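Local coordinates for PDZ domain protein (Parabacteroides distasonis, PDB 4L8N), which is of unknown function, but carries PDZ domains and a DUF4136 domain and binds magnesium, at residues Y214-N217 and K222-K225; Q189-F194 and E261-E266. One frame throughout, in Å; residues are numbered along the deposited sequence.

Contact 1. Residues Y214-N217 and K222-K225; sequences YRYN and KMEK
Tyr-214 and Met-223, a selenomethionine, meet on one face of a two-stranded antiparallel hairpin. The Met-223 chain bends at both chi2 and chi3, -73° each, and this folds its methyl back across the partner strand. CE of Met-223 ends 3.6 Å from CB of Tyr-214. The selenium of Met-223 lies 3.9 Å from CB of Tyr-216 and at the edge of that ring, a Met-aromatic contact. The Tyr-214 ring lies against its non-hydrogen-bonded partner, with CE1 of Tyr-214 4.0 Å from CB of Lys-225. Glu-224 points to the other face, with Arg-215 and Asn-217. Its backbone pairs with Arg-215 in both directions: Arg-215 N to Glu-224 O is 3.0 Å, and Glu-224 N to Arg-215 O is 2.8 Å. The extended Glu-224 chain carries its carboxylate to the Asn-217 side chain, and the two flat groups stand nearly perpendicular. OE2 of Glu-224 has a weak hydrogen bond with His-220 in the turn. The hairpin, strands 211-217 and 222-226, forms a small sheet of its own within the DUF4136 range. It packs on the second subunit, where Arg-215 makes a salt bridge with Glu-266 of that subunit.

Contact 2. Residues Q189-F194 and E261-E266; sequences QTFYFF and ECEANE
Glu-261 and Glu-263 both reach the ring of Phe-191 from a strand that is not its direct neighbour. The nearest CA atoms, those of Phe-191 and Glu-263, are 8.6 Å apart, and no hydrogen bond joins the two segments. Glu-261 comes first. OE2 of Glu-261 lies 3.4 Å from CZ of Phe-191, with ring and carboxylate planes 71° apart. The other oxygen of Glu-261, OE1, is held by a salt bridge to Arg-247, which also makes a cation-pi contact with Phe-191. Past Cys-262, which turns its side chain away from Phe-191, Glu-263 follows on the same side as Glu-261. The extended chain of Glu-263 runs to the ring edge, because chi1 (-161°) sets CG opposite the backbone N. There OE1 of Glu-263 sits 3.3 Å from CE2 of Phe-191, and CG of Glu-263 is 3.5 Å from that same carbon. The carboxylate stands at a right angle to the ring. Asn-265 steadies it from farther along the strand: ND2 of Asn-265 gives a nearly straight 2.7 Å hydrogen bond to OE2 of Glu-263. Were Glu-263 an alanine, the edge of the Phe-191 ring would probably lose this packing, and the Asn-265 amide its carboxylate mate. Strand 240-250 lies between the two segments and pairs with both. Phe-191, Glu-261 and Glu-263 thus meet across this middle strand on one face of the large mixed beta-sheet, and helices 158-175 and 274-285 pack on the other face.

How the contacts relate
Contacts 1 and 2 lie in the same DUF4136 domain region but do not touch. Their centres are 32 Å apart and their nearest atoms about 17 Å. Strand 186-196 of contact 2 is followed in the chain by strand 211-217 of contact 1, so the hairpin falls between the two strands of contact 2 in sequence. The second subunit connects them: Arg-215 of contact 1 meets segment 261-266 of the other copy. The centre of contact 1 lies about 46 Å from the centre of the chain, consistent with an arm that helps to join the two subunits, while contact 2 belongs to the main sheet. Both lie away from the magnesium-binding residues Glu-239 and Asp-270.

Contact 1. Residues Y214-N217 and K222-K225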
# COMPACT_ATOMS: atom_id res chain seq x y z
N TYR A 214 8.77 -1.76 15.48
CA TYR A 214 10.17 -2.06 15.77
C TYR A 214 10.88 -2.36 14.47
O TYR A 214 10.31 -3.03 13.60
CB TYR A 214 10.35 -3.20 16.78
CG TYR A 214 9.78 -2.90 18.14
CD1 TYR A 214 10.47 -2.09 19.04
CD2 TYR A 214 8.54 -3.40 18.53
CE1 TYR A 214 9.94 -1.78 20.30
CE2 TYR A 214 8.02 -3.12 19.80
CZ TYR A 214 8.70 -2.29 20.67
OH TYR A 214 8.16 -2.00 21.90
N ARG A 215 12.04 -1.75 14.28
CA ARG A 215 12.85 -1.97 13.09
C ARG A 215 14.30 -2.06 13.50
O ARG A 215 14.66 -1.57 14.58
CB ARG A 215 12.65 -0.87 12.03
CG ARG A 215 11.21 -0.65 11.67
CD ARG A 215 10.96 -0.53 10.21
NE ARG A 215 9.52 -0.52 10.01
CZ ARG A 215 8.88 0.38 9.29
NH1 ARG A 215 9.55 1.32 8.65
NH2 ARG A 215 7.56 0.34 9.20
N TYR A 216 15.13 -2.67 12.65
CA TYR A 216 16.54 -2.77 12.98
C TYR A 216 17.27 -1.57 12.39
O TYR A 216 17.05 -1.18 11.24
CB TYR A 216 17.12 -4.10 12.50
CG TYR A 216 18.51 -4.34 13.04
CD1 TYR A 216 18.69 -4.81 14.33
CD2 TYR A 216 19.63 -4.11 12.26
CE1 TYR A 216 19.97 -5.04 14.84
CE2 TYR A 216 20.92 -4.32 12.76
CZ TYR A 216 21.08 -4.80 14.05
OH TYR A 216 22.34 -5.08 14.54
N ASN A 217 18.13 -0.96 13.21
CA ASN A 217 18.88 0.21 12.83
C ASN A 217 20.36 -0.17 12.77
O ASN A 217 21.01 -0.29 13.82
CB ASN A 217 18.58 1.35 13.83
CG ASN A 217 19.24 2.68 13.57
OD1 ASN A 217 19.14 3.59 14.39
ND2 ASN A 217 19.95 2.83 12.46
N LYS A 222 21.09 -2.24 16.57
CA LYS A 222 20.05 -2.62 17.51
C LYS A 222 18.65 -2.37 16.96
O LYS A 222 18.47 -1.55 16.04
CB LYS A 222 20.22 -1.89 18.87
CG LYS A 222 20.07 -0.37 18.84
CD LYS A 222 20.12 0.22 20.24
CE LYS A 222 19.99 1.72 20.22
NZ LYS A 222 20.68 2.35 21.38
N MSE A 223 17.66 -3.10 17.51
CA MSE A 223 16.23 -2.89 17.22
C MSE A 223 15.80 -1.59 17.90
O MSE A 223 16.31 -1.29 18.98
CB MSE A 223 15.35 -4.06 17.74
CG MSE A 223 15.51 -5.37 16.99
SE MSE A 223 14.72 -5.34 15.28
CE MSE A 223 12.96 -5.42 15.66
N GLU A 224 14.90 -0.83 17.29
CA GLU A 224 14.45 0.43 17.88
C GLU A 224 12.98 0.61 17.64
O GLU A 224 12.44 0.07 16.68
CB GLU A 224 15.21 1.62 17.26
CG GLU A 224 16.64 1.79 17.73
CD GLU A 224 17.45 2.90 17.07
OE1 GLU A 224 16.86 3.68 16.28
OE2 GLU A 224 18.66 3.01 17.37
N LYS A 225 12.33 1.39 18.52
CA LYS A 225 10.95 1.80 18.37
C LYS A 225 10.95 2.94 17.37
O LYS A 225 11.88 3.77 17.37
CB LYS A 225 10.32 2.21 19.72
CG LYS A 225 8.80 2.36 19.68
CD LYS A 225 8.24 3.03 20.93
CE LYS A 225 6.91 3.70 20.70
NZ LYS A 225 5.78 2.73 20.69

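Contact 2. Residues Q189-F194 and E261-E266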
# COMPACT_ATOMS: atom_id res chain seq x y z
N GLN A 189 -0.31 -4.28 -20.89
CA GLN A 189 0.04 -5.50 -20.16
C GLN A 189 -0.70 -5.55 -18.82
O GLN A 189 -0.77 -4.56 -18.11
CB GLN A 189 1.56 -5.57 -19.93
CG GLN A 189 2.11 -6.98 -19.65
CD GLN A 189 3.59 -7.12 -20.00
OE1 GLN A 189 4.49 -6.62 -19.30
NE2 GLN A 189 3.88 -7.82 -21.11
N THR A 190 -1.28 -6.70 -18.50
CA THR A 190 -1.96 -6.84 -17.22
C THR A 190 -1.32 -7.92 -16.40
O THR A 190 -0.82 -8.92 -16.92
CB THR A 190 -3.47 -7.05 -17.33
OG1 THR A 190 -3.77 -8.13 -18.21
CG2 THR A 190 -4.18 -5.81 -17.75
N PHE A 191 -1.30 -7.66 -15.11
CA PHE A 191 -0.84 -8.59 -14.12
C PHE A 191 -1.96 -8.71 -13.05
O PHE A 191 -2.73 -7.78 -12.82
CB PHE A 191 0.52 -8.18 -13.54
CG PHE A 191 0.63 -6.78 -12.99
CD1 PHE A 191 0.69 -5.68 -13.85
CD2 PHE A 191 0.72 -6.56 -11.63
CE1 PHE A 191 0.84 -4.39 -13.34
CE2 PHE A 191 0.88 -5.28 -11.12
CZ PHE A 191 0.95 -4.20 -11.98
N TYR A 192 -2.07 -9.90 -12.48
CA TYR A 192 -3.11 -10.23 -11.49
C TYR A 192 -2.64 -11.37 -10.62
O TYR A 192 -1.80 -12.17 -11.02
CB TYR A 192 -4.45 -10.58 -12.19
CG TYR A 192 -4.28 -11.55 -13.34
CD1 TYR A 192 -4.22 -12.92 -13.13
CD2 TYR A 192 -4.12 -11.08 -14.64
CE1 TYR A 192 -4.00 -13.81 -14.18
CE2 TYR A 192 -3.94 -11.96 -15.71
CZ TYR A 192 -3.88 -13.33 -15.47
OH TYR A 192 -3.68 -14.21 -16.50
N PHE A 193 -3.21 -11.45 -9.43
CA PHE A 193 -2.94 -12.47 -8.43
C PHE A 193 -4.13 -12.59 -7.50
O PHE A 193 -4.73 -11.58 -7.12
CB PHE A 193 -1.66 -12.13 -7.64
CG PHE A 193 -1.29 -13.09 -6.52
CD1 PHE A 193 -0.47 -14.19 -6.77
CD2 PHE A 193 -1.74 -12.88 -5.22
CE1 PHE A 193 -0.12 -15.08 -5.74
CE2 PHE A 193 -1.39 -13.78 -4.18
CZ PHE A 193 -0.57 -14.86 -4.45
N PHE A 194 -4.46 -13.84 -7.13
CA PHE A 194 -5.48 -14.17 -6.15
C PHE A 194 -5.10 -15.46 -5.43
O PHE A 194 -5.01 -16.53 -6.06
CB PHE A 194 -6.90 -14.25 -6.72
CG PHE A 194 -7.94 -14.37 -5.62
CD1 PHE A 194 -8.37 -13.25 -4.92
CD2 PHE A 194 -8.43 -15.62 -5.25
CE1 PHE A 194 -9.28 -13.37 -3.87
CE2 PHE A 194 -9.36 -15.73 -4.21
CZ PHE A 194 -9.78 -14.61 -3.54
N GLU A 261 1.23 3.03 -14.94
CA GLU A 261 0.93 1.76 -14.31
C GLU A 261 -0.00 2.01 -13.14
O GLU A 261 0.21 2.94 -12.37
CB GLU A 261 2.23 1.04 -13.85
CG GLU A 261 2.05 -0.42 -13.43
CD GLU A 261 3.30 -1.21 -13.09
OE1 GLU A 261 4.19 -1.32 -13.96
OE2 GLU A 261 3.37 -1.78 -11.98
N CYS A 262 -1.07 1.22 -13.07
CA CYS A 262 -2.05 1.28 -11.99
C CYS A 262 -2.24 -0.11 -11.43
O CYS A 262 -2.51 -1.06 -12.18
CB CYS A 262 -3.37 1.89 -12.44
SG CYS A 262 -4.49 2.29 -11.07
N GLU A 263 -1.98 -0.24 -10.12
CA GLU A 263 -2.03 -1.49 -9.39
C GLU A 263 -3.00 -1.38 -8.23
O GLU A 263 -2.90 -0.49 -7.40
CB GLU A 263 -0.63 -1.87 -8.87
CG GLU A 263 -0.45 -3.33 -8.49
CD GLU A 263 0.87 -3.66 -7.83
OE1 GLU A 263 1.92 -3.59 -8.52
OE2 GLU A 263 0.86 -4.02 -6.64
N ALA A 264 -3.96 -2.28 -8.21
CA ALA A 264 -4.94 -2.40 -7.14
C ALA A 264 -4.55 -3.58 -6.25
O ALA A 264 -4.28 -4.69 -6.76
CB ALA A 264 -6.34 -2.60 -7.71
N ASN A 265 -4.46 -3.32 -4.94
CA ASN A 265 -4.15 -4.32 -3.93
C ASN A 265 -5.26 -4.31 -2.90
O ASN A 265 -5.44 -3.35 -2.15
CB ASN A 265 -2.77 -4.11 -3.31
CG ASN A 265 -1.67 -4.41 -4.29
OD1 ASN A 265 -1.39 -5.58 -4.61
ND2 ASN A 265 -1.02 -3.36 -4.80
N GLU A 266 -6.06 -5.38 -2.94
CA GLU A 266 -7.27 -5.54 -2.14
C GLU A 266 -7.13 -6.60 -1.04
O GLU A 266 -6.62 -7.69 -1.30
CB GLU A 266 -8.40 -5.92 -3.11
CG GLU A 266 -9.74 -5.31 -2.77
CD GLU A 266 -9.86 -3.81 -2.96
OE1 GLU A 266 -9.91 -3.36 -4.13
OE2 GLU A 266 -9.97 -3.09 -1.94